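Long-range contacts in esterase YbfF (Escherichia coli, PDB 3BF7), which probably hydrolyses ester and thioester substrates, bound in a crevice formed between an alpha/beta-hydrolase core and a helical cap: residues P18-H23 with D81-I86; I114-Y119 with D215-Q220; D30-L35 with W235-K240; P197-P202 with L245-R250. The protein carries 1 engineered substitution. All coordinates share one frame; numbering follows the deposited sequence.

Contact 1: residues P18-H23 with D81-I86; sequences PIVLVH and DKATFI
Two parallel strands, 19-22 and 83-86, lie adjacent in the central sheet of the alpha/beta-hydrolase fold. Four backbone hydrogen bonds join them, all nearly straight and received almost along the C=O axis. V20 supplies both of its polar backbone atoms: its N donates to T84 O at 2.8 Å, and its O accepts from I86 N at 2.9 Å. I19 and L21 direct theirs to strand 45-48 and to N44 just before it on the opposite side, so 19-22 is an interior strand.

I86 packs over the face it shares with I19 and L21. I86 CB sits 3.6 Å from L21 CD2, and CG2 touches that same methyl. CG1, beside the backbone N (chi1 -60°), leads towards I19 CG2, and the extended chain brings I86 CD1 to 3.7 Å from that methyl and close to L21 CD2 as well. Branched aliphatic residues suit this buried pair, having no polar group to satisfy.

On the other face V20 and F85 lie side by side, F85 against L71 and L75 of helix 64-78 and V20 against L75. There V20 CB comes within 3.6 Å of both CD1 and CE1 of the F85 ring.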
loop_
_atom_site.group_PDB
_atom_site.type_symbol
_atom_site.label_atom_id
_atom_site.label_comp_id
_atom_site.label_asym_id
_atom_site.label_seq_id
_atom_site.Cartn_x
_atom_site.Cartn_y
_atom_site.Cartn_z
ATOM N N PRO A 18 2.056 -3.684 -17.486
ATOM C CA PRO A 18 3.009 -3.230 -16.471
ATOM C C PRO A 18 2.347 -3.359 -15.102
ATOM O O PRO A 18 1.121 -3.421 -15.010
ATOM C CB PRO A 18 3.262 -1.777 -16.862
ATOM C CG PRO A 18 1.952 -1.371 -17.478
ATOM C CD PRO A 18 1.612 -2.565 -18.333
ATOM N N ILE A 19 3.158 -3.409 -14.051
ATOM C CA ILE A 19 2.644 -3.523 -12.693
ATOM C C ILE A 19 3.011 -2.303 -11.859
ATOM O O ILE A 19 4.175 -1.913 -11.784
ATOM C CB ILE A 19 3.192 -4.789 -11.986
ATOM C CG1 ILE A 19 2.664 -6.046 -12.688
ATOM C CG2 ILE A 19 2.797 -4.781 -10.507
ATOM C CD1 ILE A 19 3.190 -7.348 -12.108
ATOM N N VAL A 20 1.995 -1.700 -11.249
ATOM C CA VAL A 20 2.174 -0.540 -10.384
ATOM C C VAL A 20 2.001 -1.035 -8.950
ATOM O O VAL A 20 0.991 -1.661 -8.626
ATOM C CB VAL A 20 1.117 0.551 -10.681
ATOM C CG1 VAL A 20 1.279 1.717 -9.712
ATOM C CG2 VAL A 20 1.255 1.030 -12.119
ATOM N N LEU A 21 2.995 -0.761 -8.108
ATOM C CA LEU A 21 2.988 -1.175 -6.706
ATOM C C LEU A 21 2.723 0.041 -5.826
ATOM O O LEU A 21 3.392 1.071 -5.964
ATOM C CB LEU A 21 4.338 -1.801 -6.348
ATOM C CG LEU A 21 4.727 -3.037 -7.160
ATOM C CD1 LEU A 21 6.207 -3.323 -6.978
ATOM C CD2 LEU A 21 3.888 -4.226 -6.734
ATOM N N VAL A 22 1.765 -0.096 -4.911
ATOM C CA VAL A 22 1.358 0.997 -4.031
ATOM C C VAL A 22 1.425 0.605 -2.552
ATOM O O VAL A 22 0.689 -0.269 -2.094
ATOM C CB VAL A 22 -0.087 1.447 -4.372
ATOM C CG1 VAL A 22 -0.400 2.766 -3.686
ATOM C CG2 VAL A 22 -0.257 1.562 -5.883
ATOM N N HIS A 23 2.308 1.273 -1.814
ATOM C CA HIS A 23 2.520 1.015 -0.390
ATOM C C HIS A 23 1.398 1.515 0.525
ATOM O O HIS A 23 0.465 2.188 0.083
ATOM C CB HIS A 23 3.840 1.659 0.039
ATOM C CG HIS A 23 3.805 3.155 0.017
ATOM N ND1 HIS A 23 3.199 3.897 1.007
ATOM C CD2 HIS A 23 4.240 4.046 -0.905
ATOM C CE1 HIS A 23 3.260 5.179 0.694
ATOM N NE2 HIS A 23 3.887 5.297 -0.462
ATOM N N ASP A 81 -1.583 3.003 -20.858
ATOM C CA ASP A 81 -3.030 2.889 -21.003
ATOM C C ASP A 81 -3.695 2.035 -19.931
ATOM O O ASP A 81 -4.766 2.379 -19.433
ATOM C CB ASP A 81 -3.384 2.329 -22.384
ATOM C CG ASP A 81 -2.981 3.261 -23.512
ATOM O OD1 ASP A 81 -3.388 4.441 -23.485
ATOM O OD2 ASP A 81 -2.260 2.809 -24.426
ATOM N N LYS A 82 -3.066 0.920 -19.581
ATOM C CA LYS A 82 -3.629 0.027 -18.575
ATOM C C LYS A 82 -2.520 -0.694 -17.825
ATOM O O LYS A 82 -1.490 -1.040 -18.402
ATOM C CB LYS A 82 -4.553 -0.989 -19.252
ATOM C CG LYS A 82 -5.251 -1.951 -18.304
ATOM C CD LYS A 82 -6.138 -2.931 -19.065
ATOM C CE LYS A 82 -5.328 -3.785 -20.032
ATOM N NZ LYS A 82 -6.178 -4.757 -20.779
ATOM N N ALA A 83 -2.732 -0.919 -16.534
ATOM C CA ALA A 83 -1.736 -1.601 -15.726
ATOM C C ALA A 83 -2.373 -2.476 -14.667
ATOM O O ALA A 83 -3.542 -2.311 -14.322
ATOM C CB ALA A 83 -0.822 -0.582 -15.054
ATOM N N THR A 84 -1.594 -3.431 -14.181
ATOM C CA THR A 84 -2.026 -4.298 -13.100
ATOM C C THR A 84 -1.572 -3.540 -11.858
ATOM O O THR A 84 -0.481 -2.971 -11.840
ATOM C CB THR A 84 -1.334 -5.668 -13.190
ATOM O OG1 THR A 84 -1.974 -6.438 -14.213
ATOM C CG2 THR A 84 -1.404 -6.420 -11.865
ATOM N N PHE A 85 -2.415 -3.514 -10.833
ATOM C CA PHE A 85 -2.104 -2.796 -9.604
ATOM C C PHE A 85 -2.033 -3.719 -8.401
ATOM O O PHE A 85 -2.901 -4.574 -8.210
ATOM C CB PHE A 85 -3.167 -1.730 -9.339
ATOM C CG PHE A 85 -3.061 -0.529 -10.234
ATOM C CD1 PHE A 85 -2.392 0.613 -9.804
ATOM C CD2 PHE A 85 -3.628 -0.532 -11.505
ATOM C CE1 PHE A 85 -2.289 1.734 -10.625
ATOM C CE2 PHE A 85 -3.528 0.583 -12.334
ATOM C CZ PHE A 85 -2.859 1.718 -11.889
ATOM N N ILE A 86 -0.997 -3.525 -7.592
ATOM C CA ILE A 86 -0.798 -4.299 -6.371
ATOM C C ILE A 86 -0.624 -3.282 -5.245
ATOM O O ILE A 86 0.308 -2.479 -5.268
ATOM C CB ILE A 86 0.471 -5.178 -6.456
ATOM C CG1 ILE A 86 0.343 -6.162 -7.623
ATOM C CG2 ILE A 86 0.685 -5.921 -5.143
ATOM C CD1 ILE A 86 1.561 -7.052 -7.829
#

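Contact 2: residues I114-Y119 with D215-Q220; sequences IAPVDY and DDLLAQ
P116, in the loop that leaves strand 106-112, presses its ring against one side of helix 214-220. It is the centre of an inverse gamma turn, closed by a weak V117 N to A115 O bond, and this turn presents both the pyrrolidine and the P116 carbonyl to the helix. The proline face is the tight part. P116 CD lies 3.9 Å from L217 CG, P116 CG is 3.8 Å from L217 CA and, closest for the ring, P116 CG is 3.4 Å from Q220 NE2. The rigid, compact proline fits a place where the loop nears the helix backbone.

The Q220 side chain runs past the proline in the opposite direction, extended beyond CG. Its NE2 donates to P116 O at 2.9 Å, in the carbonyl plane and on a lone pair, and also to D216 O, this time from above the carbonyl plane. OE1 accepts from W188 NE1 and I191 N, so the buried amide is held at both ends. Replacing Q220 by a leucine would remove these bonds and would probably loosen the loop from the helix.

The other side is looser and wetter. V117 CG1 touches D216 CB at 3.8 Å, and a water donates to both P116 O (2.8 Å) and D216 OD1 (3.2 Å). With amide and water both donating to it, the buried P116 O is probably well compensated for its loss of bulk solvent.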
loop_
_atom_site.group_PDB
_atom_site.type_symbol
_atom_site.label_atom_id
_atom_site.label_comp_id
_atom_site.label_asym_id
_atom_site.label_seq_id
_atom_site.Cartn_x
_atom_site.Cartn_y
_atom_site.Cartn_z
ATOM N N ILE A 114 -5.952 -6.117 3.391
ATOM C CA ILE A 114 -6.843 -4.976 3.459
ATOM C C ILE A 114 -8.217 -5.344 2.895
ATOM O O ILE A 114 -8.335 -6.191 2.003
ATOM C CB ILE A 114 -6.243 -3.787 2.652
ATOM C CG1 ILE A 114 -7.051 -2.510 2.883
ATOM C CG2 ILE A 114 -6.195 -4.132 1.169
ATOM C CD1 ILE A 114 -6.956 -1.982 4.296
ATOM N N ALA A 115 -9.252 -4.713 3.437
ATOM C CA ALA A 115 -10.617 -4.925 2.974
ATOM C C ALA A 115 -11.212 -3.551 2.675
ATOM O O ALA A 115 -10.816 -2.550 3.278
ATOM C CB ALA A 115 -11.441 -5.630 4.043
ATOM N N PRO A 116 -12.158 -3.479 1.725
ATOM C CA PRO A 116 -12.794 -2.209 1.365
ATOM C C PRO A 116 -13.871 -1.868 2.387
ATOM O O PRO A 116 -15.073 -1.966 2.117
ATOM C CB PRO A 116 -13.354 -2.491 -0.026
ATOM C CG PRO A 116 -13.738 -3.934 0.067
ATOM C CD PRO A 116 -12.568 -4.556 0.805
ATOM N N VAL A 117 -13.415 -1.470 3.571
ATOM C CA VAL A 117 -14.300 -1.137 4.672
ATOM C C VAL A 117 -13.722 -0.030 5.540
ATOM O O VAL A 117 -12.513 0.207 5.544
ATOM C CB VAL A 117 -14.517 -2.361 5.603
ATOM C CG1 VAL A 117 -15.137 -3.512 4.827
ATOM C CG2 VAL A 117 -13.185 -2.784 6.233
ATOM N N ASP A 118 -14.607 0.645 6.264
ATOM C CA ASP A 118 -14.209 1.678 7.215
ATOM C C ASP A 118 -14.018 0.868 8.501
ATOM O O ASP A 118 -14.979 0.308 9.033
ATOM C CB ASP A 118 -15.343 2.687 7.405
ATOM C CG ASP A 118 -14.975 3.820 8.348
ATOM O OD1 ASP A 118 -14.037 3.663 9.159
ATOM O OD2 ASP A 118 -15.645 4.874 8.284
ATOM N N TYR A 119 -12.790 0.790 8.999
ATOM C CA TYR A 119 -12.534 0.006 10.201
ATOM C C TYR A 119 -13.062 0.632 11.489
ATOM O O TYR A 119 -13.175 -0.045 12.508
ATOM C CB TYR A 119 -11.040 -0.301 10.312
ATOM C CG TYR A 119 -10.557 -1.268 9.251
ATOM C CD1 TYR A 119 -10.813 -2.637 9.357
ATOM C CD2 TYR A 119 -9.852 -0.817 8.139
ATOM C CE1 TYR A 119 -10.374 -3.531 8.376
ATOM C CE2 TYR A 119 -9.411 -1.699 7.156
ATOM C CZ TYR A 119 -9.671 -3.051 7.282
ATOM O OH TYR A 119 -9.212 -3.920 6.315
ATOM N N ASP A 215 -18.882 -9.691 3.819
ATOM C CA ASP A 215 -20.062 -9.293 3.059
ATOM C C ASP A 215 -19.778 -8.033 2.249
ATOM O O ASP A 215 -20.079 -7.972 1.056
ATOM C CB ASP A 215 -21.265 -9.053 3.978
ATOM C CG ASP A 215 -21.783 -10.330 4.612
ATOM O OD1 ASP A 215 -21.635 -11.407 4.000
ATOM O OD2 ASP A 215 -22.355 -10.255 5.720
ATOM N N ASP A 216 -19.195 -7.030 2.898
ATOM C CA ASP A 216 -18.872 -5.781 2.220
ATOM C C ASP A 216 -17.808 -5.987 1.150
ATOM O O ASP A 216 -17.847 -5.355 0.096
ATOM C CB ASP A 216 -18.378 -4.737 3.223
ATOM C CG ASP A 216 -19.501 -4.128 4.037
ATOM O OD1 ASP A 216 -19.202 -3.301 4.923
ATOM O OD2 ASP A 216 -20.678 -4.466 3.793
ATOM N N LEU A 217 -16.847 -6.863 1.424
ATOM C CA LEU A 217 -15.794 -7.125 0.457
ATOM C C LEU A 217 -16.394 -7.707 -0.826
ATOM O O LEU A 217 -16.097 -7.238 -1.923
ATOM C CB LEU A 217 -14.760 -8.083 1.060
ATOM C CG LEU A 217 -13.465 -8.281 0.268
ATOM C CD1 LEU A 217 -12.344 -8.710 1.202
ATOM C CD2 LEU A 217 -13.687 -9.304 -0.829
ATOM N N LEU A 218 -17.256 -8.710 -0.684
ATOM C CA LEU A 218 -17.880 -9.340 -1.845
ATOM C C LEU A 218 -18.874 -8.437 -2.570
ATOM O O LEU A 218 -19.081 -8.577 -3.774
ATOM C CB LEU A 218 -18.569 -10.641 -1.428
ATOM C CG LEU A 218 -17.621 -11.730 -0.922
ATOM C CD1 LEU A 218 -18.429 -12.916 -0.422
ATOM C CD2 LEU A 218 -16.671 -12.159 -2.032
ATOM N N ALA A 219 -19.493 -7.509 -1.848
ATOM C CA ALA A 219 -20.446 -6.603 -2.473
ATOM C C ALA A 219 -19.731 -5.676 -3.452
ATOM O O ALA A 219 -20.315 -5.223 -4.435
ATOM C CB ALA A 219 -21.170 -5.787 -1.411
ATOM N N GLN A 220 -18.457 -5.404 -3.182
ATOM C CA GLN A 220 -17.669 -4.519 -4.030
ATOM C C GLN A 220 -16.757 -5.279 -4.987
ATOM O O GLN A 220 -16.443 -4.785 -6.068
ATOM C CB GLN A 220 -16.879 -3.557 -3.143
ATOM C CG GLN A 220 -17.810 -2.664 -2.331
ATOM C CD GLN A 220 -17.111 -1.933 -1.207
ATOM O OE1 GLN A 220 -16.757 -0.759 -1.333
ATOM N NE2 GLN A 220 -16.900 -2.629 -0.099
HETATM O O HOH W 1 -17.563 -1.221 3.214
#

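Contact 3: residues D30-L35 with W235-K240; sequences DNLGVL and WVHAEK
The imidazole of H237, on the short helix 236-239, projects into the bend where residues 30-33 form a type I turn ahead of helix 33-39. Its CG takes the crowded position between backbone N and carbonyl carbon (chi1 53°), which turns the ring out of the helix and towards the turn. The N31 amide crosses it at about a right angle, the two planes 88° apart. N31 ND2 reaches the ring edge only 2.8 Å from H237 NE2, yet the N-H direction is too poor for a hydrogen bond. N31 O also lies in the ring plane, 3.4 Å from H237 CD2, so backbone and side chain of one residue both face the imidazole edge.

Apolar groups complete the setting. L32 CD1 approaches H237 NE2 obliquely, V34 CG1 lies 3.8 Å from H237 O, and L35 CD2 meets H237 CB. N31 ND2 also stands at the indole edge, 4.0 Å from W235 CD1. An alanine in place of H237 would lose the ring that fills this bend and would probably leave N31 and L32 less firmly positioned.

H237 also meets H88 edge-to-face, and W235 and N31 touch F161 of helix 156-163. With H88 and W235 adjoining the probable catalytic S89 and H234 in sequence, the arrangement is consistent with the rim of an alpha/beta-hydrolase active site, where turns after core strands meet.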
loop_
_atom_site.group_PDB
_atom_site.type_symbol
_atom_site.label_atom_id
_atom_site.label_comp_id
_atom_site.label_asym_id
_atom_site.label_seq_id
_atom_site.Cartn_x
_atom_site.Cartn_y
_atom_site.Cartn_z
ATOM N N ASP A 30 9.810 2.087 -1.535
ATOM C CA ASP A 30 10.709 0.967 -1.315
ATOM C C ASP A 30 10.022 -0.204 -0.602
ATOM O O ASP A 30 10.497 -1.337 -0.680
ATOM C CB ASP A 30 11.917 1.414 -0.487
ATOM C CG ASP A 30 13.046 1.957 -1.342
ATOM O OD1 ASP A 30 12.834 2.171 -2.555
ATOM O OD2 ASP A 30 14.150 2.173 -0.798
ATOM N N ASN A 31 8.892 0.045 0.059
ATOM C CA ASN A 31 8.251 -1.023 0.822
ATOM C C ASN A 31 7.803 -2.274 0.079
ATOM O O ASN A 31 7.829 -3.361 0.655
ATOM C CB ASN A 31 7.086 -0.487 1.652
ATOM C CG ASN A 31 6.724 -1.424 2.793
ATOM O OD1 ASN A 31 7.542 -1.694 3.676
ATOM N ND2 ASN A 31 5.505 -1.937 2.773
ATOM N N LEU A 32 7.374 -2.147 -1.172
ATOM C CA LEU A 32 6.976 -3.331 -1.930
ATOM C C LEU A 32 8.088 -3.725 -2.896
ATOM O O LEU A 32 7.864 -4.471 -3.851
ATOM C CB LEU A 32 5.666 -3.086 -2.688
ATOM C CG LEU A 32 4.377 -3.184 -1.861
ATOM C CD1 LEU A 32 4.382 -2.164 -0.736
ATOM C CD2 LEU A 32 3.177 -2.970 -2.770
ATOM N N GLY A 33 9.291 -3.225 -2.630
ATOM C CA GLY A 33 10.433 -3.535 -3.471
ATOM C C GLY A 33 10.701 -5.027 -3.556
ATOM O O GLY A 33 11.143 -5.523 -4.594
ATOM N N VAL A 34 10.436 -5.753 -2.474
ATOM C CA VAL A 34 10.661 -7.192 -2.473
ATOM C C VAL A 34 9.810 -7.860 -3.552
ATOM O O VAL A 34 10.228 -8.847 -4.162
ATOM C CB VAL A 34 10.350 -7.811 -1.085
ATOM C CG1 VAL A 34 8.888 -7.588 -0.716
ATOM C CG2 VAL A 34 10.687 -9.293 -1.095
ATOM N N LEU A 35 8.620 -7.320 -3.803
ATOM C CA LEU A 35 7.756 -7.879 -4.836
ATOM C C LEU A 35 8.249 -7.427 -6.210
ATOM O O LEU A 35 8.279 -8.214 -7.157
ATOM C CB LEU A 35 6.303 -7.436 -4.617
ATOM C CG LEU A 35 5.689 -7.776 -3.254
ATOM C CD1 LEU A 35 4.225 -7.343 -3.226
ATOM C CD2 LEU A 35 5.813 -9.267 -2.986
ATOM N N TRP A 235 2.039 -6.757 7.545
ATOM C CA TRP A 235 2.978 -6.520 6.448
ATOM C C TRP A 235 3.377 -7.895 5.909
ATOM O O TRP A 235 4.525 -8.334 6.023
ATOM C CB TRP A 235 4.195 -5.729 6.951
ATOM C CG TRP A 235 3.895 -4.261 7.187
ATOM C CD1 TRP A 235 4.092 -3.229 6.311
ATOM C CD2 TRP A 235 3.316 -3.683 8.362
ATOM N NE1 TRP A 235 3.672 -2.043 6.871
ATOM C CE2 TRP A 235 3.193 -2.293 8.128
ATOM C CE3 TRP A 235 2.890 -4.202 9.591
ATOM C CZ2 TRP A 235 2.659 -1.418 9.082
ATOM C CZ3 TRP A 235 2.360 -3.329 10.539
ATOM C CH2 TRP A 235 2.251 -1.952 10.276
ATOM N N VAL A 236 2.390 -8.570 5.323
ATOM C CA VAL A 236 2.556 -9.923 4.792
ATOM C C VAL A 236 3.753 -10.097 3.868
ATOM O O VAL A 236 4.490 -11.077 3.974
ATOM C CB VAL A 236 1.291 -10.377 4.023
ATOM C CG1 VAL A 236 1.325 -11.887 3.818
ATOM C CG2 VAL A 236 0.036 -9.963 4.775
ATOM N N HIS A 237 3.937 -9.147 2.959
ATOM C CA HIS A 237 5.037 -9.202 2.002
ATOM C C HIS A 237 6.403 -9.093 2.665
ATOM O O HIS A 237 7.402 -9.573 2.128
ATOM C CB HIS A 237 4.886 -8.086 0.971
ATOM C CG HIS A 237 4.715 -6.733 1.581
ATOM N ND1 HIS A 237 3.591 -6.379 2.292
ATOM C CD2 HIS A 237 5.543 -5.662 1.622
ATOM C CE1 HIS A 237 3.733 -5.148 2.749
ATOM N NE2 HIS A 237 4.908 -4.690 2.356
ATOM N N ALA A 238 6.453 -8.453 3.827
ATOM C CA ALA A 238 7.711 -8.298 4.545
ATOM C C ALA A 238 8.086 -9.578 5.286
ATOM O O ALA A 238 9.267 -9.894 5.435
ATOM C CB ALA A 238 7.607 -7.141 5.529
ATOM N N GLU A 239 7.078 -10.318 5.734
ATOM C CA GLU A 239 7.306 -11.549 6.482
ATOM C C GLU A 239 7.413 -12.806 5.629
ATOM O O GLU A 239 8.276 -13.653 5.868
ATOM C CB GLU A 239 6.193 -11.745 7.511
ATOM C CG GLU A 239 6.083 -10.626 8.530
ATOM C CD GLU A 239 4.967 -10.852 9.529
ATOM O OE1 GLU A 239 4.739 -9.965 10.374
ATOM O OE2 GLU A 239 4.317 -11.918 9.472
ATOM N N LYS A 240 6.532 -12.928 4.641
ATOM C CA LYS A 240 6.507 -14.099 3.768
ATOM C C LYS A 240 6.424 -13.682 2.305
ATOM O O LYS A 240 5.450 -13.996 1.626
ATOM C CB LYS A 240 5.287 -14.965 4.094
ATOM C CG LYS A 240 5.192 -15.456 5.531
ATOM C CD LYS A 240 6.254 -16.493 5.844
ATOM C CE LYS A 240 5.911 -17.262 7.111
ATOM N NZ LYS A 240 5.717 -16.366 8.281
#

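Contact 4: residues P197-P202 with L245-R250; sequences PALFIP and LRAIRR
Strand 198-201 and helix 245-250 run almost antiparallel, 171° between their directions, with their short axes 9.6 Å apart, in the helix-on-sheet packing of the alpha/beta-hydrolase fold, helix 241-253 lying on the central sheet. No hydrogen bond crosses the gap, and the layer is filled by four buried apolar residues. Two alternate strand residues, L199 and I201, point to the helix.

L199 holds CG anti to its backbone N (chi1 178°), and the side chain reaches the helix backbone itself. L199 CD2 lies 3.5 Å from A247 O and 3.9 Å from I248 CA. I201 instead places CG1 beside the backbone N and continues extended, so that its CD1 tip lands between two helix residues. There I201 CD1 is 4.1 Å from A247 CB and 3.8 Å from I248 CG1, the two isoleucines crossing at about a right angle. The small A247 suits a position facing the strand, since its single methyl lets L199 CD2 come up to the helix backbone, whereas I248 offers a full branched chain for I201 to pack against.

The strand continues the sheet between 106-112, through L199 with L109 and A111, and 224-226, through F200 with R225. The helix in turn lies beside helix 33-39: L245 and I248 touch L35, and R249 forms salt bridges with D38, near the C-terminal end of helix 33-39, and with D42 in the loop after it.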
loop_
_atom_site.group_PDB
_atom_site.type_symbol
_atom_site.label_atom_id
_atom_site.label_comp_id
_atom_site.label_asym_id
_atom_site.label_seq_id
_atom_site.Cartn_x
_atom_site.Cartn_y
_atom_site.Cartn_z
ATOM N N PRO A 197 -12.011 -10.720 -11.731
ATOM C CA PRO A 197 -11.277 -11.437 -10.684
ATOM C C PRO A 197 -10.307 -10.497 -9.976
ATOM O O PRO A 197 -9.577 -9.751 -10.628
ATOM C CB PRO A 197 -10.546 -12.531 -11.460
ATOM C CG PRO A 197 -11.441 -12.774 -12.639
ATOM C CD PRO A 197 -11.842 -11.378 -13.038
ATOM N N ALA A 198 -10.315 -10.530 -8.649
ATOM C CA ALA A 198 -9.435 -9.690 -7.841
ATOM C C ALA A 198 -8.826 -10.559 -6.755
ATOM O O ALA A 198 -9.527 -11.356 -6.139
ATOM C CB ALA A 198 -10.229 -8.552 -7.216
ATOM N N LEU A 199 -7.529 -10.401 -6.511
ATOM C CA LEU A 199 -6.852 -11.197 -5.497
ATOM C C LEU A 199 -6.635 -10.438 -4.198
ATOM O O LEU A 199 -6.112 -9.322 -4.201
ATOM C CB LEU A 199 -5.491 -11.684 -6.014
ATOM C CG LEU A 199 -4.653 -12.504 -5.022
ATOM C CD1 LEU A 199 -5.346 -13.829 -4.736
ATOM C CD2 LEU A 199 -3.258 -12.742 -5.592
ATOM N N PHE A 200 -7.057 -11.049 -3.098
ATOM C CA PHE A 200 -6.865 -10.491 -1.768
ATOM C C PHE A 200 -5.915 -11.437 -1.050
ATOM O O PHE A 200 -6.106 -12.655 -1.079
ATOM C CB PHE A 200 -8.189 -10.394 -1.014
ATOM C CG PHE A 200 -9.083 -9.316 -1.535
ATOM C CD1 PHE A 200 -9.757 -9.479 -2.741
ATOM C CD2 PHE A 200 -9.182 -8.098 -0.869
ATOM C CE1 PHE A 200 -10.512 -8.441 -3.283
ATOM C CE2 PHE A 200 -9.933 -7.053 -1.403
ATOM C CZ PHE A 200 -10.597 -7.226 -2.611
ATOM N N ILE A 201 -4.885 -10.878 -0.425
ATOM C CA ILE A 201 -3.895 -11.677 0.289
ATOM C C ILE A 201 -3.826 -11.248 1.750
ATOM O O ILE A 201 -3.058 -10.351 2.115
ATOM C CB ILE A 201 -2.490 -11.531 -0.347
ATOM C CG1 ILE A 201 -2.546 -11.898 -1.832
ATOM C CG2 ILE A 201 -1.493 -12.438 0.372
ATOM C CD1 ILE A 201 -1.239 -11.686 -2.574
ATOM N N PRO A 202 -4.645 -11.875 2.605
ATOM C CA PRO A 202 -4.653 -11.539 4.030
ATOM C C PRO A 202 -3.554 -12.258 4.807
ATOM O O PRO A 202 -3.089 -13.334 4.411
ATOM C CB PRO A 202 -6.029 -12.017 4.503
ATOM C CG PRO A 202 -6.825 -12.203 3.238
ATOM C CD PRO A 202 -5.810 -12.707 2.265
ATOM N N LEU A 245 4.339 -13.876 -3.329
ATOM C CA LEU A 245 4.637 -13.944 -4.754
ATOM C C LEU A 245 4.030 -15.176 -5.420
ATOM O O LEU A 245 3.591 -15.102 -6.565
ATOM C CB LEU A 245 6.150 -13.893 -4.987
ATOM C CG LEU A 245 6.755 -12.494 -4.829
ATOM C CD1 LEU A 245 8.263 -12.599 -4.718
ATOM C CD2 LEU A 245 6.350 -11.613 -6.007
ATOM N N ARG A 246 3.993 -16.303 -4.716
ATOM C CA ARG A 246 3.390 -17.499 -5.300
ATOM C C ARG A 246 1.907 -17.231 -5.567
ATOM O O ARG A 246 1.374 -17.612 -6.609
ATOM C CB ARG A 246 3.537 -18.706 -4.363
ATOM C CG ARG A 246 4.961 -19.239 -4.241
ATOM C CD ARG A 246 4.976 -20.680 -3.733
ATOM N NE ARG A 246 4.409 -20.808 -2.394
ATOM C CZ ARG A 246 5.071 -20.567 -1.266
ATOM N NH1 ARG A 246 6.341 -20.187 -1.298
ATOM N NH2 ARG A 246 4.454 -20.698 -0.098
ATOM N N ALA A 247 1.247 -16.561 -4.623
ATOM C CA ALA A 247 -0.169 -16.244 -4.773
ATOM C C ALA A 247 -0.374 -15.253 -5.914
ATOM O O ALA A 247 -1.280 -15.406 -6.733
ATOM C CB ALA A 247 -0.718 -15.672 -3.469
ATOM N N ILE A 248 0.473 -14.232 -5.968
ATOM C CA ILE A 248 0.371 -13.229 -7.019
ATOM C C ILE A 248 0.542 -13.850 -8.401
ATOM O O ILE A 248 -0.280 -13.632 -9.288
ATOM C CB ILE A 248 1.425 -12.107 -6.823
ATOM C CG1 ILE A 248 1.051 -11.255 -5.605
ATOM C CG2 ILE A 248 1.523 -11.240 -8.077
ATOM C CD1 ILE A 248 2.097 -10.227 -5.226
ATOM N N ARG A 249 1.594 -14.639 -8.586
ATOM C CA ARG A 249 1.829 -15.243 -9.888
ATOM C C ARG A 249 0.767 -16.258 -10.299
ATOM O O ARG A 249 0.453 -16.376 -11.481
ATOM C CB ARG A 249 3.237 -15.838 -9.949
ATOM C CG ARG A 249 4.304 -14.749 -10.082
ATOM C CD ARG A 249 5.688 -15.317 -10.307
ATOM N NE ARG A 249 6.686 -14.281 -10.575
ATOM C CZ ARG A 249 6.759 -13.570 -11.698
ATOM N NH1 ARG A 249 5.887 -13.766 -12.677
ATOM N NH2 ARG A 249 7.726 -12.674 -11.851
ATOM N N ARG A 250 0.205 -16.984 -9.340
ATOM C CA ARG A 250 -0.846 -17.939 -9.672
ATOM C C ARG A 250 -2.015 -17.152 -10.275
ATOM O O ARG A 250 -2.614 -17.557 -11.272
ATOM C CB ARG A 250 -1.314 -18.680 -8.418
ATOM C CG ARG A 250 -2.514 -19.579 -8.661
ATOM C CD ARG A 250 -3.004 -20.219 -7.377
ATOM N NE ARG A 250 -4.334 -20.801 -7.535
ATOM C CZ ARG A 250 -5.052 -21.316 -6.542
ATOM N NH1 ARG A 250 -4.571 -21.325 -5.306
ATOM N NH2 ARG A 250 -6.257 -21.816 -6.782
#

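Overall arrangement
Contacts 1 and 4 belong to the same central sheet, their centres 14 Å apart, and meet where I86 CD1 packs on I248 CD1. Contact 3 joins them through L32, which packs on strand 19-22, and L35, which touches L245 and I248. Helices 33-39 and 241-253 therefore share one face of the sheet. Contact 2 lies on the other face, where P116 and L217 touch F200; its centre is about 21 Å from that of contact 1. Along the chain, contact 3's segments alternate with those of contacts 1 and 4, those of contacts 2 and 4 alternate with each other, and both of contact 2 fall between contact 3's two. Sequence-distant segments thus form one hydrolase core.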